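PDB 7LPO: cytoplasmic protein from Cryptococcus neoformans var. grubii serotype A, which probably hydrolyses the beta-glucosidic bond of steryl glucosides, as a sterylglucosidase of glycoside hydrolase family 5. Local coordinates for residues T220-P223 against K224-I227; K230-Q233 against D234-Q237; R660-A663 against A664-R667; I709-F713 against V714-A718. All coordinates share one frame; numbering follows the deposited sequence.

How the interactions relate
The four local contacts form two pairs on opposite sides of the chain's centre. Interactions 1 and 2, with centres 9 Å apart, follow one another through a short two-stranded hairpin: Ile-232 N donates to Cys-225 O at 2.8 Å, tying the turn after helix 206-221 to the start of helix 232-254. Interactions 3 and 4, with centres 12 Å apart, are separated by about forty residues but touch in space, where His-715 NE2 lies 2.8 Å from Ala-663 O and 2.9 Å from Cys-666 O, both weak hydrogen bonds. Between the pairs the gap is wide: nearest atoms of interactions 2 and 3 are about 34 Å apart, those of interactions 1 and 4 about 47 Å.

Interaction 1. Residues T220-P223 against K224-I227; sequences TYAP and KCII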
# COMPACT_ATOMS: atom_id res chain seq x y z
N THR A 220 27.78 -0.49 -2.25
CA THR A 220 28.24 0.01 -3.54
C THR A 220 28.59 1.49 -3.49
O THR A 220 29.62 1.90 -4.04
CB THR A 220 27.15 -0.23 -4.60
OG1 THR A 220 26.91 -1.64 -4.71
CG2 THR A 220 27.55 0.34 -5.96
N TYR A 221 27.76 2.30 -2.83
CA TYR A 221 27.89 3.75 -2.89
C TYR A 221 28.38 4.38 -1.60
O TYR A 221 28.82 5.53 -1.64
CB TYR A 221 26.54 4.37 -3.28
CG TYR A 221 26.07 3.90 -4.63
CD1 TYR A 221 26.76 4.24 -5.78
CD2 TYR A 221 24.95 3.09 -4.75
CE1 TYR A 221 26.35 3.78 -7.02
CE2 TYR A 221 24.54 2.63 -5.97
CZ TYR A 221 25.23 2.98 -7.11
OH TYR A 221 24.81 2.51 -8.34
N ALA A 222 28.31 3.68 -0.46
CA ALA A 222 28.83 4.18 0.81
C ALA A 222 29.69 3.11 1.47
O ALA A 222 29.41 2.67 2.59
CB ALA A 222 27.70 4.62 1.73
N PRO A 223 30.75 2.64 0.80
CA PRO A 223 31.56 1.54 1.35
C PRO A 223 32.22 1.85 2.69
O PRO A 223 32.55 0.93 3.45
CB PRO A 223 32.61 1.29 0.26
CG PRO A 223 32.61 2.56 -0.59
CD PRO A 223 31.20 3.06 -0.55
N LYS A 224 32.45 3.12 3.00
CA LYS A 224 33.08 3.48 4.25
C LYS A 224 32.13 3.39 5.44
O LYS A 224 32.59 3.53 6.59
CB LYS A 224 33.63 4.90 4.17
CG LYS A 224 34.72 5.08 3.16
CD LYS A 224 35.07 6.55 2.99
CE LYS A 224 35.82 6.76 1.68
NZ LYS A 224 36.62 8.00 1.69
N CYS A 225 30.83 3.20 5.22
CA CYS A 225 29.84 3.29 6.29
C CYS A 225 29.72 1.93 6.98
O CYS A 225 28.83 1.12 6.70
CB CYS A 225 28.51 3.77 5.74
SG CYS A 225 28.59 5.51 5.19
N ILE A 226 30.66 1.69 7.90
CA ILE A 226 30.77 0.44 8.64
C ILE A 226 30.17 0.62 10.02
O ILE A 226 30.43 1.62 10.71
CB ILE A 226 32.25 -0.00 8.74
CG1 ILE A 226 32.80 -0.36 7.36
CG2 ILE A 226 32.38 -1.17 9.71
CD1 ILE A 226 31.97 -1.35 6.59
N ILE A 227 29.38 -0.36 10.46
CA ILE A 227 28.69 -0.29 11.74
C ILE A 227 28.52 -1.71 12.26
O ILE A 227 28.01 -2.59 11.55
CB ILE A 227 27.34 0.44 11.58
CG1 ILE A 227 26.51 0.40 12.85
CG2 ILE A 227 26.55 -0.14 10.40
CD1 ILE A 227 25.36 1.38 12.83
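Ala-222 and Cys-225 meet twice round the bend that follows helix 206-221, once through the backbone and once through their side chains. The backbone hydrogen bond runs from Cys-225 N to Ala-222 O over 3.0 Å. It is fairly straight at the hydrogen (164°), yet the donor stands above the carbonyl plane instead of on a lone pair. Ala-222 O also accepts from Asn-231 ND2, so two donors grip this carbonyl of a buried residue. A second, weak backbone bond, Ile-226 N to Lys-224 O at 3.0 Å, closes an inverse gamma turn centred on Cys-225.

The apolar contact is small. Cys-225 SG approaches the methyl CB of Ala-222 to 3.7 Å; its position beside the backbone N (chi1 -68°) swings the sulfur back over the start of the turn. Both side chains also rest on Phe-214 of helix 206-221. Ile-226 CD1 comes to 3.9 Å from Pro-223 O, a van der Waals approach.

The N-H and NZ of Lys-224 have partners outside the turn: its N bonds to His-371 NE2, and its extended side chain leads away from the turn, to His-370 O.

Together this is a type I beta turn, Ala-222 to Cys-225, with Pro-223 at its second position, carrying the chain from a helix end into the beta hairpin of strands 226-227 and 230-231.

Interaction 2. Residues K230-Q233 against D234-Q237; sequences KNIQ and DFLQ
Gln-233 and Gln-237, one helical turn apart, lie side by side with their amide planes only 19° from parallel. Gln-237 NE2 sits 3.7 Å from Gln-233 CG, and the polar ends are turned to other partners: Gln-233 OE1 accepts from Lys-219 N, while the amide of Gln-237 bonds to Phe-215 O and His-408 ND1. Ile-232 CD1 approaches Phe-235 CD1 obliquely at 4.3 Å.

That same methyl presses more closely on Leu-236, with Ile-232 CD1 3.6 Å from Leu-236 CG. Ile-232 CG1 stands opposite the backbone N (chi1 -176°), and the turn about the next bond (chi2 54°) brings CD1 to Leu-236; the two chains cross at a slant and both pack on Phe-214 of helix 206-221.

Asn-231 is the N-cap of helix 232-254. Its OD1 accepts from Gln-233 N at 2.8 Å, a capping bond, while its backbone O receives Phe-235 N at 3.1 Å in a nearly straight bond and Asp-234 N in a weak one.

Both carboxylate oxygens of Asp-234 take a water proton. One water lies 2.6 Å from Asp-234 OD2 and accepts from Asn-231 N; a second lies 2.7 Å from Asp-234 OD1 and accepts from Gln-233 NE2. Lys-230 CB meets Asp-234 CB, its CD passes near Phe-235 N, and its NZ pairs with Asp-238.

The capping bond is thus the work of Asn-231 alone, while the helix N-terminus and the salt bridge to Lys-219 would probably favour the charged form of Asp-234.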
# COMPACT_ATOMS: atom_id res chain seq x y z
N LYS A 230 29.72 -4.32 9.96
CA LYS A 230 28.97 -4.53 8.73
C LYS A 230 28.81 -3.21 7.97
O LYS A 230 28.78 -2.14 8.57
CB LYS A 230 27.55 -5.06 9.00
CG LYS A 230 27.43 -6.40 9.67
CD LYS A 230 25.95 -6.60 10.05
CE LYS A 230 25.61 -8.04 10.40
NZ LYS A 230 24.14 -8.21 10.63
N ASN A 231 28.65 -3.29 6.66
CA ASN A 231 28.16 -2.11 5.95
C ASN A 231 26.76 -1.76 6.45
O ASN A 231 25.96 -2.63 6.80
CB ASN A 231 28.14 -2.33 4.44
CG ASN A 231 27.79 -1.04 3.67
OD1 ASN A 231 26.63 -0.72 3.45
ND2 ASN A 231 28.81 -0.31 3.27
N ILE A 232 26.47 -0.46 6.52
CA ILE A 232 25.15 0.00 6.93
C ILE A 232 24.04 -0.70 6.14
O ILE A 232 22.94 -0.94 6.67
CB ILE A 232 25.07 1.54 6.76
CG1 ILE A 232 23.74 2.09 7.26
CG2 ILE A 232 25.28 1.93 5.30
CD1 ILE A 232 23.40 1.69 8.66
N GLN A 233 24.31 -1.09 4.90
CA GLN A 233 23.31 -1.79 4.11
C GLN A 233 22.89 -3.10 4.78
O GLN A 233 21.69 -3.41 4.87
CB GLN A 233 23.84 -2.06 2.69
CG GLN A 233 22.93 -2.93 1.83
CD GLN A 233 23.59 -3.36 0.53
OE1 GLN A 233 24.49 -2.68 0.01
NE2 GLN A 233 23.15 -4.49 -0.02
N ASP A 234 23.87 -3.89 5.23
CA ASP A 234 23.55 -5.17 5.88
C ASP A 234 22.94 -4.94 7.26
O ASP A 234 21.98 -5.62 7.64
CB ASP A 234 24.81 -6.04 5.98
CG ASP A 234 25.16 -6.71 4.65
OD1 ASP A 234 24.23 -7.00 3.85
OD2 ASP A 234 26.36 -6.94 4.38
N PHE A 235 23.49 -4.00 8.02
CA PHE A 235 22.93 -3.67 9.32
C PHE A 235 21.43 -3.37 9.21
O PHE A 235 20.61 -3.99 9.88
CB PHE A 235 23.71 -2.49 9.91
CG PHE A 235 23.32 -2.13 11.31
CD1 PHE A 235 22.29 -1.23 11.55
CD2 PHE A 235 24.00 -2.66 12.39
CE1 PHE A 235 21.94 -0.89 12.85
CE2 PHE A 235 23.65 -2.33 13.69
CZ PHE A 235 22.62 -1.45 13.91
N LEU A 236 21.06 -2.44 8.32
CA LEU A 236 19.65 -2.07 8.20
C LEU A 236 18.81 -3.23 7.67
O LEU A 236 17.75 -3.53 8.22
CB LEU A 236 19.49 -0.84 7.31
CG LEU A 236 20.10 0.46 7.85
CD1 LEU A 236 20.00 1.63 6.86
CD2 LEU A 236 19.45 0.84 9.17
N GLN A 237 19.26 -3.88 6.59
CA GLN A 237 18.44 -4.95 6.01
C GLN A 237 18.31 -6.12 6.98
O GLN A 237 17.22 -6.70 7.12
CB GLN A 237 19.03 -5.43 4.68
CG GLN A 237 18.86 -4.46 3.52
CD GLN A 237 18.95 -5.13 2.15
OE1 GLN A 237 18.47 -6.25 1.95
NE2 GLN A 237 19.56 -4.43 1.19
O HOH W 1 28.60 -6.02 5.20
O HOH W 2 22.13 -6.49 2.28

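Interaction 3. Residues R660-A663 against A664-R667; sequences RAVA and AFCR
Ala-661 and Ala-664 close the first of two backbone bonds that wind residues 661-666 into a single helical turn. Ala-661, the N-cap, has positive phi and psi, a left-handed conformation just before helix 662-665. Its O accepts from Ala-664 N at 3.0 Å, three residues on, with the donor 49° out of the carbonyl plane. Cys-666 N then reaches Val-662 O at 3.0 Å, a four-residue step typical of an alpha-helix, before the chain leaves helical geometry at Cys-666.

The side chain of Phe-665 folds back over this turn: its CG lies between the backbone N and the carbonyl carbon (chi1 65°). Val-662 CA sits over one face of the Phe-665 ring, toward its rim, 3.8 Å from the centroid and 22° off the normal, a CH-pi contact, and Val-662 CG2 adds a 3.7 Å approach to Phe-665 CZ. At the ring edge, in its plane, Arg-660 O lies 3.2 Å from Phe-665 CE2. Arg-667 returns to the helix end, its NH1 donating to a lone pair of Ala-664 O at 3.0 Å.

Around it, Ala-663 and Ala-664 pack on helix 547-559, whose Asp-554 also pairs with Arg-667. Phe-665 touches Ile-570 of strand 567-570 and meets Trp-94 edge-to-face, while Val-662 and Cys-666 rest against Val-714 of helix 713-716.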
# COMPACT_ATOMS: atom_id res chain seq x y z
N ARG A 660 -19.10 5.97 3.71
CA ARG A 660 -19.09 7.03 2.71
C ARG A 660 -18.96 6.41 1.33
O ARG A 660 -18.00 5.69 1.05
CB ARG A 660 -17.94 8.01 2.97
CG ARG A 660 -17.96 8.65 4.34
CD ARG A 660 -17.11 7.87 5.33
NE ARG A 660 -15.67 8.06 5.13
CZ ARG A 660 -15.01 9.17 5.47
NH1 ARG A 660 -15.66 10.19 6.02
NH2 ARG A 660 -13.70 9.25 5.27
N ALA A 661 -19.94 6.70 0.46
CA ALA A 661 -19.96 6.18 -0.91
C ALA A 661 -19.97 4.66 -0.93
O ALA A 661 -19.33 4.03 -1.77
CB ALA A 661 -18.79 6.72 -1.73
N VAL A 662 -20.70 4.07 0.02
CA VAL A 662 -20.82 2.62 0.11
C VAL A 662 -21.32 2.02 -1.20
O VAL A 662 -20.94 0.90 -1.57
CB VAL A 662 -21.75 2.26 1.30
CG1 VAL A 662 -23.20 2.60 0.97
CG2 VAL A 662 -21.60 0.81 1.67
N ALA A 663 -22.16 2.74 -1.94
CA ALA A 663 -22.68 2.19 -3.19
C ALA A 663 -21.55 1.84 -4.16
O ALA A 663 -21.71 0.95 -5.00
CB ALA A 663 -23.65 3.17 -3.84
N ALA A 664 -20.41 2.52 -4.07
CA ALA A 664 -19.34 2.29 -5.02
C ALA A 664 -18.37 1.20 -4.58
O ALA A 664 -17.86 0.46 -5.43
CB ALA A 664 -18.57 3.59 -5.28
N PHE A 665 -18.09 1.07 -3.28
CA PHE A 665 -17.11 0.07 -2.86
C PHE A 665 -17.73 -1.25 -2.43
O PHE A 665 -17.00 -2.25 -2.38
CB PHE A 665 -16.19 0.62 -1.75
CG PHE A 665 -16.86 0.93 -0.43
CD1 PHE A 665 -17.29 -0.07 0.42
CD2 PHE A 665 -16.96 2.24 -0.00
CE1 PHE A 665 -17.85 0.23 1.65
CE2 PHE A 665 -17.51 2.56 1.23
CZ PHE A 665 -17.96 1.55 2.06
N CYS A 666 -19.03 -1.31 -2.17
CA CYS A 666 -19.72 -2.55 -1.85
C CYS A 666 -20.45 -3.01 -3.11
O CYS A 666 -21.44 -2.39 -3.51
CB CYS A 666 -20.69 -2.36 -0.69
SG CYS A 666 -21.51 -3.89 -0.18
N ARG A 667 -19.96 -4.09 -3.72
CA ARG A 667 -20.33 -4.44 -5.09
C ARG A 667 -20.51 -5.95 -5.23
O ARG A 667 -19.86 -6.72 -4.51
CB ARG A 667 -19.26 -4.00 -6.10
CG ARG A 667 -18.64 -2.63 -5.85
CD ARG A 667 -17.26 -2.53 -6.50
NE ARG A 667 -17.32 -2.62 -7.96
CZ ARG A 667 -17.71 -1.63 -8.76
NH1 ARG A 667 -18.09 -0.46 -8.27
NH2 ARG A 667 -17.72 -1.82 -10.08

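Interaction 4. Residues I709-F713 against V714-A718; sequences IYLPF and VHYAA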
# COMPACT_ATOMS: atom_id res chain seq x y z
N ILE A 709 -21.50 -16.26 -5.73
CA ILE A 709 -21.46 -14.84 -6.04
C ILE A 709 -22.02 -14.09 -4.85
O ILE A 709 -23.04 -14.48 -4.27
CB ILE A 709 -22.27 -14.53 -7.32
CG1 ILE A 709 -21.48 -14.97 -8.55
CG2 ILE A 709 -22.61 -13.06 -7.38
CD1 ILE A 709 -22.35 -15.21 -9.80
N TYR A 710 -21.35 -13.01 -4.46
CA TYR A 710 -21.83 -12.11 -3.43
C TYR A 710 -22.77 -11.07 -4.05
O TYR A 710 -22.39 -10.40 -5.01
CB TYR A 710 -20.66 -11.42 -2.73
CG TYR A 710 -21.04 -10.25 -1.84
CD1 TYR A 710 -21.62 -10.47 -0.59
CD2 TYR A 710 -20.79 -8.95 -2.22
CE1 TYR A 710 -21.96 -9.41 0.23
CE2 TYR A 710 -21.14 -7.89 -1.42
CZ TYR A 710 -21.72 -8.12 -0.19
OH TYR A 710 -22.05 -7.06 0.62
N LEU A 711 -23.97 -10.95 -3.50
CA LEU A 711 -24.92 -9.93 -3.94
C LEU A 711 -25.26 -9.00 -2.78
O LEU A 711 -25.98 -9.42 -1.85
CB LEU A 711 -26.18 -10.57 -4.50
CG LEU A 711 -26.02 -11.46 -5.74
CD1 LEU A 711 -27.35 -12.15 -6.03
CD2 LEU A 711 -25.55 -10.68 -6.94
N PRO A 712 -24.79 -7.76 -2.78
CA PRO A 712 -24.92 -6.93 -1.57
C PRO A 712 -26.34 -6.41 -1.35
O PRO A 712 -27.00 -5.91 -2.27
CB PRO A 712 -23.94 -5.77 -1.82
CG PRO A 712 -23.85 -5.67 -3.32
CD PRO A 712 -24.05 -7.08 -3.85
N PHE A 713 -26.80 -6.52 -0.10
CA PHE A 713 -28.01 -5.83 0.33
C PHE A 713 -27.96 -4.35 -0.03
O PHE A 713 -28.99 -3.73 -0.28
CB PHE A 713 -28.19 -5.95 1.85
CG PHE A 713 -28.57 -7.32 2.32
CD1 PHE A 713 -29.43 -8.12 1.60
CD2 PHE A 713 -28.06 -7.79 3.52
CE1 PHE A 713 -29.78 -9.38 2.05
CE2 PHE A 713 -28.40 -9.04 3.98
CZ PHE A 713 -29.26 -9.84 3.24
N VAL A 714 -26.76 -3.76 -0.00
CA VAL A 714 -26.58 -2.35 -0.30
C VAL A 714 -27.23 -1.98 -1.63
O VAL A 714 -27.77 -0.88 -1.78
CB VAL A 714 -25.08 -2.00 -0.30
CG1 VAL A 714 -24.81 -0.78 -1.13
CG2 VAL A 714 -24.58 -1.82 1.11
N HIS A 715 -27.18 -2.88 -2.61
CA HIS A 715 -27.74 -2.62 -3.93
C HIS A 715 -29.01 -3.40 -4.24
O HIS A 715 -29.78 -2.97 -5.10
CB HIS A 715 -26.72 -2.96 -5.03
CG HIS A 715 -25.54 -2.05 -5.06
ND1 HIS A 715 -25.59 -0.77 -5.56
CD2 HIS A 715 -24.27 -2.23 -4.61
CE1 HIS A 715 -24.41 -0.20 -5.45
NE2 HIS A 715 -23.59 -1.06 -4.87
N TYR A 716 -29.22 -4.55 -3.60
CA TYR A 716 -30.22 -5.50 -4.04
C TYR A 716 -31.26 -5.85 -2.98
O TYR A 716 -32.13 -6.69 -3.23
CB TYR A 716 -29.53 -6.78 -4.53
CG TYR A 716 -28.63 -6.58 -5.74
CD1 TYR A 716 -29.17 -6.24 -6.98
CD2 TYR A 716 -27.26 -6.73 -5.65
CE1 TYR A 716 -28.37 -6.06 -8.09
CE2 TYR A 716 -26.44 -6.55 -6.76
CZ TYR A 716 -27.00 -6.21 -7.98
OH TYR A 716 -26.20 -6.03 -9.08
N ALA A 717 -31.20 -5.23 -1.80
CA ALA A 717 -32.19 -5.52 -0.78
C ALA A 717 -33.57 -5.04 -1.21
O ALA A 717 -33.72 -4.09 -1.99
CB ALA A 717 -31.80 -4.86 0.54
N ALA A 718 -34.60 -5.72 -0.70
CA ALA A 718 -35.96 -5.25 -0.92
C ALA A 718 -36.16 -3.86 -0.32
O ALA A 718 -36.73 -2.98 -0.96
CB ALA A 718 -36.96 -6.24 -0.31
O HOH W 3 -24.34 -5.14 1.51
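Pro-712 meets His-715 and Tyr-716 where strand 707-710 gives way to the one-turn helix 713-716, a strand-to-helix junction in the glycoside hydrolase family 5 C-terminal domain. The proline, at the N-cap position, touches the two aromatic side chains through neighbouring atoms of its pyrrolidine ring. Its CG points at the edge of the His-715 ring, in the ring plane and 3.7 Å from His-715 CD2, while its CD lies 3.7 Å from Tyr-716 CD2, the proline and tyrosine side chains running the same way. Leu-711 CB fills in at the Tyr-716 ring from an oblique direction, 4.2 Å from Tyr-716 CD2. Val-714 CG1 lies over the rim of one face of the imidazole. Further round, the methyl of Ala-717 lies against Phe-713, CB to CB 4.0 Å.

Pro-712 O accepts from both His-715 N (3.1 Å) and Tyr-716 N (2.9 Å), the latter in the carbonyl plane and the former 58° above it, and Phe-713 O takes Ala-717 N.

Tyr-716 OH bonds to Thr-687 O, and its ring rests on Phe-689 and Val-768 of strands 689-696 and 761-770. At the start of the helix, one water accepts from Val-714 N at 3.2 Å and donates to Tyr-710 OH at 3.1 Å.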